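Local atomic coordinates of aldo-keto reductase AKR2E4 (Bombyx mori, PDB entry 3WCZ), a protein that reduces 3-dehydroecdysone with NADPH as cosubstrate, an aldo-keto reductase of the silkworm that may take part in the regulation of molting. Residues A[43-49]-A[266-270]; A[246-251]-A[272-277]; A[34-38]-A[59-63]. All blocks are in the same frame, centred on the assembly; numbering follows the deposited sequence.

Contact 1: A[43-49]-A[266-270]. With NAP (NADP nicotinamide-adenine-dinucleotide phosphate), chain B.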
loop_
_atom_site.group_PDB
_atom_site.type_symbol
_atom_site.label_atom_id
_atom_site.label_comp_id
_atom_site.label_asym_id
_atom_site.label_seq_id
_atom_site.Cartn_x
_atom_site.Cartn_y
_atom_site.Cartn_z
ATOM N N TRP A 43 -1.289 -6.734 16.896
ATOM C CA TRP A 43 -0.026 -7.438 16.915
ATOM C C TRP A 43 1.086 -6.667 16.177
ATOM O O TRP A 43 2.249 -6.659 16.584
ATOM C CB TRP A 43 -0.184 -8.811 16.277
ATOM C CG TRP A 43 -0.712 -9.867 17.178
ATOM C CD1 TRP A 43 -0.636 -9.898 18.540
ATOM C CD2 TRP A 43 -1.352 -11.086 16.770
ATOM N NE1 TRP A 43 -1.181 -11.077 19.012
ATOM C CE2 TRP A 43 -1.633 -11.816 17.951
ATOM C CE3 TRP A 43 -1.726 -11.624 15.537
ATOM C CZ2 TRP A 43 -2.276 -13.053 17.928
ATOM C CZ3 TRP A 43 -2.358 -12.868 15.517
ATOM C CH2 TRP A 43 -2.625 -13.560 16.704
ATOM N N ALA A 44 0.724 -6.056 15.048
ATOM C CA ALA A 44 1.696 -5.295 14.269
ATOM C C ALA A 44 2.231 -4.142 15.091
ATOM O O ALA A 44 3.435 -3.944 15.192
ATOM C CB ALA A 44 1.082 -4.805 12.973
ATOM N N ILE A 45 1.339 -3.368 15.694
ATOM C CA ILE A 45 1.798 -2.262 16.524
ATOM C C ILE A 45 2.659 -2.759 17.687
ATOM O O ILE A 45 3.688 -2.174 17.990
ATOM C CB ILE A 45 0.599 -1.425 17.009
ATOM C CG1 ILE A 45 -0.108 -0.777 15.802
ATOM C CG2 ILE A 45 1.036 -0.370 18.025
ATOM C CD1 ILE A 45 -1.450 -0.144 16.122
ATOM N N GLU A 46 2.257 -3.862 18.294
ATOM C CA GLU A 46 3.007 -4.446 19.388
ATOM C C GLU A 46 4.413 -4.835 18.919
ATOM O O GLU A 46 5.394 -4.698 19.668
ATOM C CB GLU A 46 2.250 -5.658 19.944
ATOM C CG GLU A 46 2.958 -6.313 21.123
ATOM C CD GLU A 46 2.411 -7.676 21.518
ATOM O OE1 GLU A 46 1.773 -8.351 20.688
ATOM O OE2 GLU A 46 2.654 -8.073 22.688
ATOM N N ALA A 47 4.521 -5.327 17.690
ATOM C CA ALA A 47 5.798 -5.736 17.092
ATOM C C ALA A 47 6.615 -4.586 16.540
ATOM O O ALA A 47 7.702 -4.797 15.992
ATOM C CB ALA A 47 5.554 -6.760 15.990
ATOM N N GLY A 48 6.125 -3.360 16.680
ATOM C CA GLY A 48 6.859 -2.189 16.222
ATOM C C GLY A 48 6.383 -1.477 14.974
ATOM O O GLY A 48 6.922 -0.431 14.628
ATOM N N TYR A 49 5.359 -2.008 14.315
ATOM C CA TYR A 49 4.793 -1.287 13.173
ATOM C C TYR A 49 4.169 0.015 13.659
ATOM O O TYR A 49 3.549 0.072 14.740
ATOM C CB TYR A 49 3.675 -2.076 12.499
ATOM C CG TYR A 49 4.044 -3.274 11.692
ATOM C CD1 TYR A 49 4.614 -4.397 12.288
ATOM C CD2 TYR A 49 3.748 -3.340 10.335
ATOM C CE1 TYR A 49 4.889 -5.539 11.554
ATOM C CE2 TYR A 49 4.002 -4.482 9.594
ATOM C CZ TYR A 49 4.585 -5.572 10.199
ATOM O OH TYR A 49 4.818 -6.706 9.470
ATOM N N ILE A 266 3.898 -11.471 10.983
ATOM C CA ILE A 266 3.831 -10.019 11.163
ATOM C C ILE A 266 5.161 -9.526 11.705
ATOM O O ILE A 266 5.759 -8.578 11.203
ATOM C CB ILE A 266 2.642 -9.667 12.106
ATOM C CG1 ILE A 266 1.297 -9.819 11.377
ATOM C CG2 ILE A 266 2.793 -8.274 12.663
ATOM C CD1 ILE A 266 0.087 -9.803 12.284
ATOM N N ALA A 267 5.675 -10.174 12.741
ATOM C CA ALA A 267 6.914 -9.730 13.310
ATOM C C ALA A 267 8.090 -9.889 12.331
ATOM O O ALA A 267 8.988 -9.023 12.259
ATOM C CB ALA A 267 7.199 -10.495 14.595
ATOM N N GLN A 268 8.116 -10.996 11.598
ATOM C CA GLN A 268 9.190 -11.212 10.621
ATOM C C GLN A 268 9.208 -10.150 9.540
ATOM O O GLN A 268 10.264 -9.729 9.079
ATOM C CB GLN A 268 9.017 -12.574 9.977
ATOM C CG GLN A 268 9.304 -13.700 10.945
ATOM C CD GLN A 268 9.226 -15.067 10.306
ATOM O OE1 GLN A 268 8.373 -15.343 9.464
ATOM N NE2 GLN A 268 10.142 -15.941 10.707
ATOM N N ASN A 269 8.023 -9.685 9.164
ATOM C CA ASN A 269 7.889 -8.847 7.980
ATOM C C ASN A 269 8.394 -7.409 8.182
ATOM O O ASN A 269 8.560 -6.681 7.210
ATOM C CB ASN A 269 6.433 -8.840 7.499
ATOM C CG ASN A 269 6.011 -10.134 6.851
ATOM O OD1 ASN A 269 6.850 -10.984 6.519
ATOM N ND2 ASN A 269 4.718 -10.319 6.696
ATOM N N ILE A 270 8.696 -7.024 9.421
ATOM C CA ILE A 270 9.298 -5.708 9.669
ATOM C C ILE A 270 10.782 -5.834 10.049
ATOM O O ILE A 270 11.468 -4.828 10.161
ATOM C CB ILE A 270 8.465 -4.921 10.725
ATOM C CG1 ILE A 270 8.830 -3.439 10.723
ATOM C CG2 ILE A 270 8.613 -5.545 12.092
ATOM C CD1 ILE A 270 7.747 -2.593 11.349
HETATM P PA NAP B . 0.660 -9.829 0.196
HETATM O O1A NAP B . 1.122 -9.053 1.358
HETATM O O2A NAP B . 1.227 -9.691 -1.132
HETATM O O5B NAP B . 0.532 -11.356 0.492
HETATM C C5B NAP B . -0.120 -11.823 1.634
HETATM C C4B NAP B . -0.057 -13.332 1.812
HETATM O O4B NAP B . 1.286 -13.718 2.163
HETATM C C3B NAP B . -0.960 -13.915 2.830
HETATM O O3B NAP B . -1.419 -15.144 2.321
HETATM C C2B NAP B . -0.091 -14.084 3.982
HETATM O O2B NAP B . -0.515 -15.080 4.891
HETATM C C1B NAP B . 1.237 -14.442 3.369
HETATM N N9A NAP B . 2.423 -14.067 4.110
HETATM C C8A NAP B . 2.605 -12.902 4.766
HETATM N N7A NAP B . 3.830 -12.805 5.241
HETATM C C5A NAP B . 4.493 -13.954 4.898
HETATM C C6A NAP B . 5.793 -14.419 5.120
HETATM N N6A NAP B . 6.762 -13.724 5.850
HETATM N N1A NAP B . 6.093 -15.629 4.617
HETATM C C2A NAP B . 5.197 -16.332 3.924
HETATM N N3A NAP B . 3.944 -15.913 3.680
HETATM C C4A NAP B . 3.599 -14.709 4.162
HETATM O O3 NAP B . -0.929 -9.533 0.088
HETATM P PN NAP B . -1.920 -8.477 -0.576
HETATM O O1N NAP B . -3.062 -8.386 0.368
HETATM O O2N NAP B . -2.166 -8.901 -1.981
HETATM O O5D NAP B . -1.146 -7.091 -0.649
HETATM C C5D NAP B . -0.714 -6.450 0.504
HETATM C C4D NAP B . -1.482 -5.176 0.882
HETATM O O4D NAP B . -1.328 -4.171 -0.103
HETATM C C3D NAP B . -2.964 -5.341 0.982
HETATM O O3D NAP B . -3.359 -6.074 2.124
HETATM C C2D NAP B . -3.414 -3.967 0.932
HETATM O O2D NAP B . -3.161 -3.313 2.143
HETATM C C1D NAP B . -2.545 -3.418 -0.178
HETATM N N1N NAP B . -3.044 -3.478 -1.557
HETATM C C2N NAP B . -3.446 -2.354 -2.178
HETATM C C3N NAP B . -3.896 -2.408 -3.473
HETATM C C7N NAP B . -4.273 -1.120 -4.101
HETATM O O7N NAP B . -3.834 -0.017 -3.695
HETATM N N7N NAP B . -5.003 -1.201 -5.233
HETATM C C4N NAP B . -4.020 -3.634 -4.153
HETATM C C5N NAP B . -3.584 -4.799 -3.507
HETATM C C6N NAP B . -3.103 -4.669 -2.210
HETATM P P2B NAP B . -0.738 -14.786 6.450
HETATM O O1X NAP B . -1.270 -16.129 6.989
HETATM O O2X NAP B . 0.566 -14.475 7.043
HETATM O O3X NAP B . -1.747 -13.670 6.555
HETATM O O HOH W 1 2.974 -8.113 7.673
#
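Ala44 in the last turn of helix 35-46, and Ala47 just beyond it, pack against helix 263-270, the CA atoms of Ala47 and Ala267 lying 5.6 Å apart, before a Schellman motif with Gly48 at positive phi turns the chain into Tyr49. Gly48 suits this turn because a CB at its backbone angles would jam against the preceding carbonyl. Tyr49, Ile266 and Ile270 carry the contact. With CG anti to its carbonyl carbon (chi1 -72°), the Tyr49 ring reaches across to the other helix, where OH donates to Ile266 O over 2.7 Å, in the carbonyl plane and on a lone pair. Ile270 CD1 sits over one ring face, a CH-pi contact 3.9 Å from the centroid of the Tyr49 ring, and Ala44 CB lies over the opposite face, so the ring is sandwiched between methyl groups. Ile266 CG2 wedges between Tyr49 CE1, at 3.6 Å, and the backbone of Ala44, while its CD1 reaches the edge of the Trp43 indole. A water donates to Tyr49 OH and accepts from Asn269 ND2 at 3.0 Å. The Asn269 amide reads the adenine with both ends: OD1 accepts from N6A of NADP at 2.8 Å, and ND2 donates to N7A, nearly straight at 172°. Replacing Tyr49 with a leucine would probably leave Ile266 O and the bridging water without their hydroxyl partner and strip Ile270 CD1 of its aromatic face. Through one phenol and one water, the polar network of the helix packing thus runs on to the amide that recognises the cofactor's adenine.

Contact 2: A[246-251]-A[272-277]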
loop_
_atom_site.group_PDB
_atom_site.type_symbol
_atom_site.label_atom_id
_atom_site.label_comp_id
_atom_site.label_asym_id
_atom_site.label_seq_id
_atom_site.Cartn_x
_atom_site.Cartn_y
_atom_site.Cartn_z
ATOM N N LEU A 246 10.734 -8.703 0.781
ATOM C CA LEU A 246 10.428 -7.374 1.297
ATOM C C LEU A 246 11.681 -6.478 1.278
ATOM O O LEU A 246 11.593 -5.279 0.938
ATOM C CB LEU A 246 9.843 -7.484 2.695
ATOM C CG LEU A 246 8.530 -8.239 2.776
ATOM C CD1 LEU A 246 8.108 -8.422 4.208
ATOM C CD2 LEU A 246 7.415 -7.528 2.009
ATOM N N ARG A 247 12.849 -7.020 1.614
ATOM C CA ARG A 247 14.071 -6.226 1.605
ATOM C C ARG A 247 14.401 -5.790 0.174
ATOM O O ARG A 247 14.893 -4.673 -0.040
ATOM C CB ARG A 247 15.236 -7.008 2.213
ATOM C CG ARG A 247 16.564 -6.207 2.254
ATOM C CD ARG A 247 16.559 -5.048 3.235
ATOM N NE ARG A 247 17.368 -3.953 2.713
ATOM C CZ ARG A 247 17.630 -2.827 3.375
ATOM N NH1 ARG A 247 17.229 -2.659 4.616
ATOM N NH2 ARG A 247 18.342 -1.868 2.788
ATOM N N TYR A 248 14.132 -6.640 -0.806
ATOM C CA TYR A 248 14.310 -6.276 -2.220
ATOM C C TYR A 248 13.571 -4.966 -2.509
ATOM O O TYR A 248 14.105 -4.040 -3.140
ATOM C CB TYR A 248 13.808 -7.435 -3.099
ATOM C CG TYR A 248 13.392 -7.070 -4.508
ATOM C CD1 TYR A 248 14.322 -6.782 -5.490
ATOM C CD2 TYR A 248 12.046 -7.016 -4.847
ATOM C CE1 TYR A 248 13.930 -6.415 -6.765
ATOM C CE2 TYR A 248 11.655 -6.668 -6.113
ATOM C CZ TYR A 248 12.586 -6.357 -7.058
ATOM O OH TYR A 248 12.193 -6.014 -8.333
ATOM N N LEU A 249 12.325 -4.872 -2.039
ATOM C CA LEU A 249 11.558 -3.669 -2.279
ATOM C C LEU A 249 12.150 -2.457 -1.547
ATOM O O LEU A 249 12.260 -1.354 -2.130
ATOM C CB LEU A 249 10.091 -3.906 -1.890
ATOM C CG LEU A 249 9.412 -5.014 -2.710
ATOM C CD1 LEU A 249 8.102 -5.425 -2.091
ATOM C CD2 LEU A 249 9.241 -4.604 -4.153
ATOM N N ILE A 250 12.544 -2.654 -0.293
ATOM C CA ILE A 250 13.221 -1.610 0.477
ATOM C C ILE A 250 14.463 -1.105 -0.285
ATOM O O ILE A 250 14.735 0.103 -0.337
ATOM C CB ILE A 250 13.615 -2.120 1.891
ATOM C CG1 ILE A 250 12.396 -2.468 2.762
ATOM C CG2 ILE A 250 14.525 -1.115 2.593
ATOM C CD1 ILE A 250 11.639 -1.268 3.223
ATOM N N ASP A 251 15.286 -2.012 -0.811
ATOM C CA ASP A 251 16.492 -1.612 -1.524
ATOM C C ASP A 251 16.243 -0.914 -2.848
ATOM O O ASP A 251 17.131 -0.227 -3.378
ATOM C CB ASP A 251 17.413 -2.830 -1.722
ATOM C CG ASP A 251 18.252 -3.130 -0.495
ATOM O OD1 ASP A 251 18.836 -2.184 0.052
ATOM O OD2 ASP A 251 18.257 -4.301 -0.045
ATOM N N LEU A 272 13.754 -6.099 8.770
ATOM C CA LEU A 272 14.404 -5.947 7.468
ATOM C C LEU A 272 15.605 -5.031 7.488
ATOM O O LEU A 272 16.124 -4.705 6.431
ATOM C CB LEU A 272 13.366 -5.374 6.458
ATOM C CG LEU A 272 12.001 -6.043 6.372
ATOM C CD1 LEU A 272 11.136 -5.271 5.386
ATOM C CD2 LEU A 272 12.096 -7.484 5.957
ATOM N N PHE A 273 16.033 -4.599 8.677
ATOM C CA PHE A 273 16.967 -3.474 8.771
ATOM C C PHE A 273 18.313 -3.834 9.372
ATOM O O PHE A 273 19.095 -2.949 9.705
ATOM C CB PHE A 273 16.263 -2.288 9.448
ATOM C CG PHE A 273 15.001 -1.940 8.732
ATOM C CD1 PHE A 273 15.061 -1.301 7.504
ATOM C CD2 PHE A 273 13.763 -2.368 9.201
ATOM C CE1 PHE A 273 13.931 -1.072 6.787
ATOM C CE2 PHE A 273 12.607 -2.125 8.464
ATOM C CZ PHE A 273 12.706 -1.476 7.267
ATOM N N ASP A 274 18.596 -5.128 9.405
ATOM C CA ASP A 274 19.895 -5.614 9.833
ATOM C C ASP A 274 20.642 -6.302 8.677
ATOM O O ASP A 274 21.664 -6.960 8.899
ATOM C CB ASP A 274 19.728 -6.537 11.055
ATOM C CG ASP A 274 18.923 -7.782 10.770
ATOM O OD1 ASP A 274 18.214 -7.830 9.746
ATOM O OD2 ASP A 274 18.954 -8.733 11.607
ATOM N N PHE A 275 20.176 -6.109 7.448
ATOM C CA PHE A 275 20.843 -6.617 6.255
ATOM C C PHE A 275 20.377 -5.830 5.068
ATOM O O PHE A 275 19.406 -5.076 5.165
ATOM C CB PHE A 275 20.580 -8.125 6.033
ATOM C CG PHE A 275 19.251 -8.456 5.401
ATOM C CD1 PHE A 275 18.049 -8.267 6.091
ATOM C CD2 PHE A 275 19.197 -8.989 4.126
ATOM C CE1 PHE A 275 16.833 -8.614 5.501
ATOM C CE2 PHE A 275 18.011 -9.359 3.571
ATOM C CZ PHE A 275 16.829 -9.167 4.254
ATOM N N GLN A 276 21.022 -6.025 3.939
ATOM C CA GLN A 276 20.587 -5.446 2.692
ATOM C C GLN A 276 21.057 -6.295 1.545
ATOM O O GLN A 276 22.014 -7.077 1.671
ATOM C CB GLN A 276 21.141 -4.029 2.494
ATOM C CG GLN A 276 22.648 -4.018 2.199
ATOM C CD GLN A 276 23.286 -2.699 2.535
ATOM O OE1 GLN A 276 23.732 -2.498 3.669
ATOM N NE2 GLN A 276 23.299 -1.784 1.580
ATOM N N LEU A 277 20.360 -6.223 0.429
ATOM C CA LEU A 277 20.766 -6.933 -0.779
ATOM C C LEU A 277 21.806 -6.156 -1.570
ATOM O O LEU A 277 21.864 -4.918 -1.521
ATOM C CB LEU A 277 19.560 -7.203 -1.654
ATOM C CG LEU A 277 18.422 -8.001 -1.022
ATOM C CD1 LEU A 277 17.365 -8.356 -2.036
ATOM C CD2 LEU A 277 18.903 -9.275 -0.380
HETATM O O HOH W 2 21.600 -2.355 -0.802
#
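Arg247, on helix 241-251, reaches into the curve of the loop 272-277 and shares the polar contact with Asp251. Its NH1 donates to Leu272 O at 2.9 Å, with the oxygen near the guanidinium plane. On the helix itself, Arg247 NE and NH2 grip Asp251 side-on, one nitrogen to each oxygen, in a salt bridge with NH2 2.8 Å from OD1. Asp251 OD2 also accepts from Leu277 N at 2.9 Å; this amide and Arg247 NE come from opposite faces of the carboxylate. A water ties Asp251 OD1 to Gln276 NE2 and Leu277 O.

The guanidinium is covered on both faces. Phe275 O lies over one, toward the rim and without a hydrogen bond, and Ile250 CG2 over the other. Arg247 CG, anti to the backbone N (chi1 -179°), passes over the Phe275 ring in a CH-pi contact 3.9 Å from its centroid.

Apolar packing flanks this network. Leu272 CD1 meets Leu246 CB at 3.7 Å and Ile250 CG1 at 4.0 Å, while Ile250 CD1 approaches Phe273 CZ. Toward the far end of the loop, Leu277 CD1 rests on Tyr248 CB, 3.8 Å away, and Leu277 also packs on Val282 and Ile285 of helix 279-286. The hydroxyl of Tyr248 turns elsewhere, bonding to Asn286.

One arginine-aspartate pair therefore holds both ends of the loop that leads from helix 263-270 to helix 279-286: the arginine takes the carbonyl of Leu272, the carboxylate the amide of Leu277, and the two opposite charges probably offset each other.

Contact 3: A[34-38]-A[59-63]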
loop_
_atom_site.group_PDB
_atom_site.type_symbol
_atom_site.label_atom_id
_atom_site.label_comp_id
_atom_site.label_asym_id
_atom_site.label_seq_id
_atom_site.Cartn_x
_atom_site.Cartn_y
_atom_site.Cartn_z
ATOM N N ILE A 34 -13.205 -11.602 9.793
ATOM C CA ILE A 34 -12.688 -10.249 9.665
ATOM C C ILE A 34 -12.074 -9.732 10.977
ATOM O O ILE A 34 -11.217 -8.832 10.950
ATOM C CB ILE A 34 -13.768 -9.302 9.121
ATOM C CG1 ILE A 34 -13.136 -8.096 8.419
ATOM C CG2 ILE A 34 -14.723 -8.893 10.222
ATOM C CD1 ILE A 34 -14.135 -7.370 7.515
ATOM N N ASP A 35 -12.463 -10.282 12.127
ATOM C CA ASP A 35 -11.879 -9.853 13.394
ATOM C C ASP A 35 -10.378 -10.084 13.414
ATOM O O ASP A 35 -9.655 -9.438 14.189
ATOM C CB ASP A 35 -12.547 -10.585 14.566
ATOM C CG ASP A 35 -12.125 -10.034 15.921
ATOM O OD1 ASP A 35 -12.322 -8.818 16.155
ATOM O OD2 ASP A 35 -11.597 -10.809 16.743
ATOM N N GLU A 36 -9.882 -11.001 12.584
ATOM C CA GLU A 36 -8.434 -11.208 12.541
ATOM C C GLU A 36 -7.682 -9.950 12.103
ATOM O O GLU A 36 -6.499 -9.823 12.388
ATOM C CB GLU A 36 -8.065 -12.360 11.609
ATOM C CG GLU A 36 -8.286 -12.036 10.122
ATOM C CD GLU A 36 -7.713 -13.096 9.190
ATOM O OE1 GLU A 36 -7.110 -14.078 9.698
ATOM O OE2 GLU A 36 -7.878 -12.942 7.953
ATOM N N VAL A 37 -8.346 -9.032 11.427
ATOM C CA VAL A 37 -7.710 -7.783 11.036
ATOM C C VAL A 37 -7.483 -6.911 12.262
ATOM O O VAL A 37 -6.440 -6.285 12.384
ATOM C CB VAL A 37 -8.568 -7.049 9.978
ATOM C CG1 VAL A 37 -8.015 -5.662 9.705
ATOM C CG2 VAL A 37 -8.646 -7.869 8.681
ATOM N N ARG A 38 -8.446 -6.834 13.176
ATOM C CA ARG A 38 -8.267 -6.107 14.418
ATOM C C ARG A 38 -7.076 -6.677 15.168
ATOM O O ARG A 38 -6.170 -5.947 15.594
ATOM C CB ARG A 38 -9.530 -6.194 15.293
ATOM C CG ARG A 38 -9.339 -5.647 16.693
ATOM C CD ARG A 38 -10.446 -6.114 17.679
ATOM N NE ARG A 38 -10.427 -7.571 17.780
ATOM C CZ ARG A 38 -9.485 -8.248 18.413
ATOM N NH1 ARG A 38 -8.539 -7.626 19.095
ATOM N NH2 ARG A 38 -9.497 -9.567 18.371
ATOM N N GLN A 59 -13.802 -2.787 3.569
ATOM C CA GLN A 59 -14.892 -2.957 4.526
ATOM C C GLN A 59 -14.378 -3.431 5.873
ATOM O O GLN A 59 -15.081 -4.106 6.631
ATOM C CB GLN A 59 -15.976 -3.922 4.002
ATOM C CG GLN A 59 -16.589 -3.516 2.675
ATOM C CD GLN A 59 -17.212 -2.123 2.670
ATOM O OE1 GLN A 59 -17.202 -1.457 1.633
ATOM N NE2 GLN A 59 -17.771 -1.676 3.803
ATOM N N ASP A 60 -13.147 -3.059 6.201
ATOM C CA ASP A 60 -12.552 -3.438 7.493
ATOM C C ASP A 60 -11.938 -2.267 8.230
ATOM O O ASP A 60 -11.169 -2.469 9.160
ATOM C CB ASP A 60 -11.563 -4.630 7.390
ATOM C CG ASP A 60 -10.322 -4.341 6.567
ATOM O OD1 ASP A 60 -10.043 -3.186 6.182
ATOM O OD2 ASP A 60 -9.574 -5.340 6.357
ATOM N N GLU A 61 -12.290 -1.039 7.860
ATOM C CA GLU A 61 -11.822 0.115 8.619
ATOM C C GLU A 61 -12.255 0.043 10.075
ATOM O O GLU A 61 -11.537 0.508 10.976
ATOM C CB GLU A 61 -12.257 1.442 7.969
ATOM C CG GLU A 61 -11.457 1.798 6.710
ATOM C CD GLU A 61 -12.103 2.877 5.879
ATOM O OE1 GLU A 61 -13.346 2.864 5.774
ATOM O OE2 GLU A 61 -11.360 3.713 5.330
ATOM N N GLU A 62 -13.437 -0.537 10.317
ATOM C CA GLU A 62 -13.896 -0.663 11.686
ATOM C C GLU A 62 -12.934 -1.532 12.503
ATOM O O GLU A 62 -12.582 -1.181 13.641
ATOM C CB GLU A 62 -15.312 -1.258 11.700
ATOM C CG GLU A 62 -15.848 -1.661 13.072
ATOM C CD GLU A 62 -17.271 -2.228 13.001
ATOM O OE1 GLU A 62 -17.854 -2.269 11.891
ATOM O OE2 GLU A 62 -17.813 -2.613 14.057
ATOM N N GLN A 63 -12.497 -2.650 11.933
ATOM C CA GLN A 63 -11.565 -3.552 12.604
ATOM C C GLN A 63 -10.203 -2.873 12.807
ATOM O O GLN A 63 -9.581 -3.000 13.861
ATOM C CB GLN A 63 -11.369 -4.831 11.807
ATOM C CG GLN A 63 -12.504 -5.830 11.925
ATOM C CD GLN A 63 -13.813 -5.317 11.367
ATOM O OE1 GLN A 63 -13.865 -4.698 10.310
ATOM N NE2 GLN A 63 -14.900 -5.568 12.099
HETATM O O HOH W 3 -13.830 -7.088 14.759
#
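Two helices of the TIM barrel that follow successive strands, 35-46 and 61-73, meet here at their N-terminal ends, close to Tyr58, which by similarity is the proton donor of the active site. Gln63 fits against the first turn of helix 35-46. Its chain folds at chi2 (64°), which lays the amide across Ile34, with Gln63 NE2 3.8 Å from Ile34 CG2 and Gln63 OE1 near Ile34 CD1. Gln63 CG rests 3.4 Å from Ile34 O, and its CB touches Val37 CB at 4.0 Å. Farther along, Arg38 CA approaches Gln63 O at 3.4 Å in a CA-H...O contact where the backbones come closest. Ile34 CD1 extends to Asp60 CB, 3.8 Å away, and to the carbonyl of Gln59. Both methyls of Val37 border Asp60 OD2, CG2 at 3.6 Å; the other carboxylate oxygen, OD1, forms a weak hydrogen bond to Thr54. Arg38 bends back along its own helix and grips Asp35 side-on, NE to OD1 at 2.8 Å and NH2 to OD2. A water donates to Asp35 OD1 and accepts from Gln63 NE2. With no direct hydrogen bond between them, the segments are held by van der Waals packing of carbons against polar and apolar atoms, the CA-H...O contact and the bridging water. Arg38 NH1 adds a salt bridge to Glu70 of helix 61-73, and acidic partners on both helices would probably balance its charge.

Overall arrangement
All three contacts belong to one TIM-barrel domain. Along the chain, 34-38 comes first, then 43-49 and 59-63, followed much later by 246-251, 266-270 and 272-277. Contacts 1 and 3 share helix 35-46, contact 3 at its start and contact 1 at its end, their centres about 17 Å apart. Contact 1 touches contact 2 through Asn269 O and Leu246 CD1, with centres about 16 Å apart; contacts 2 and 3 lie about 29 Å apart between centres. Contact 3 lies beside the probable proton donor, contact 1 brings the start and end of the barrel together next to the adenine of NADP, and contact 2 packs the loop leading to helix 279-286.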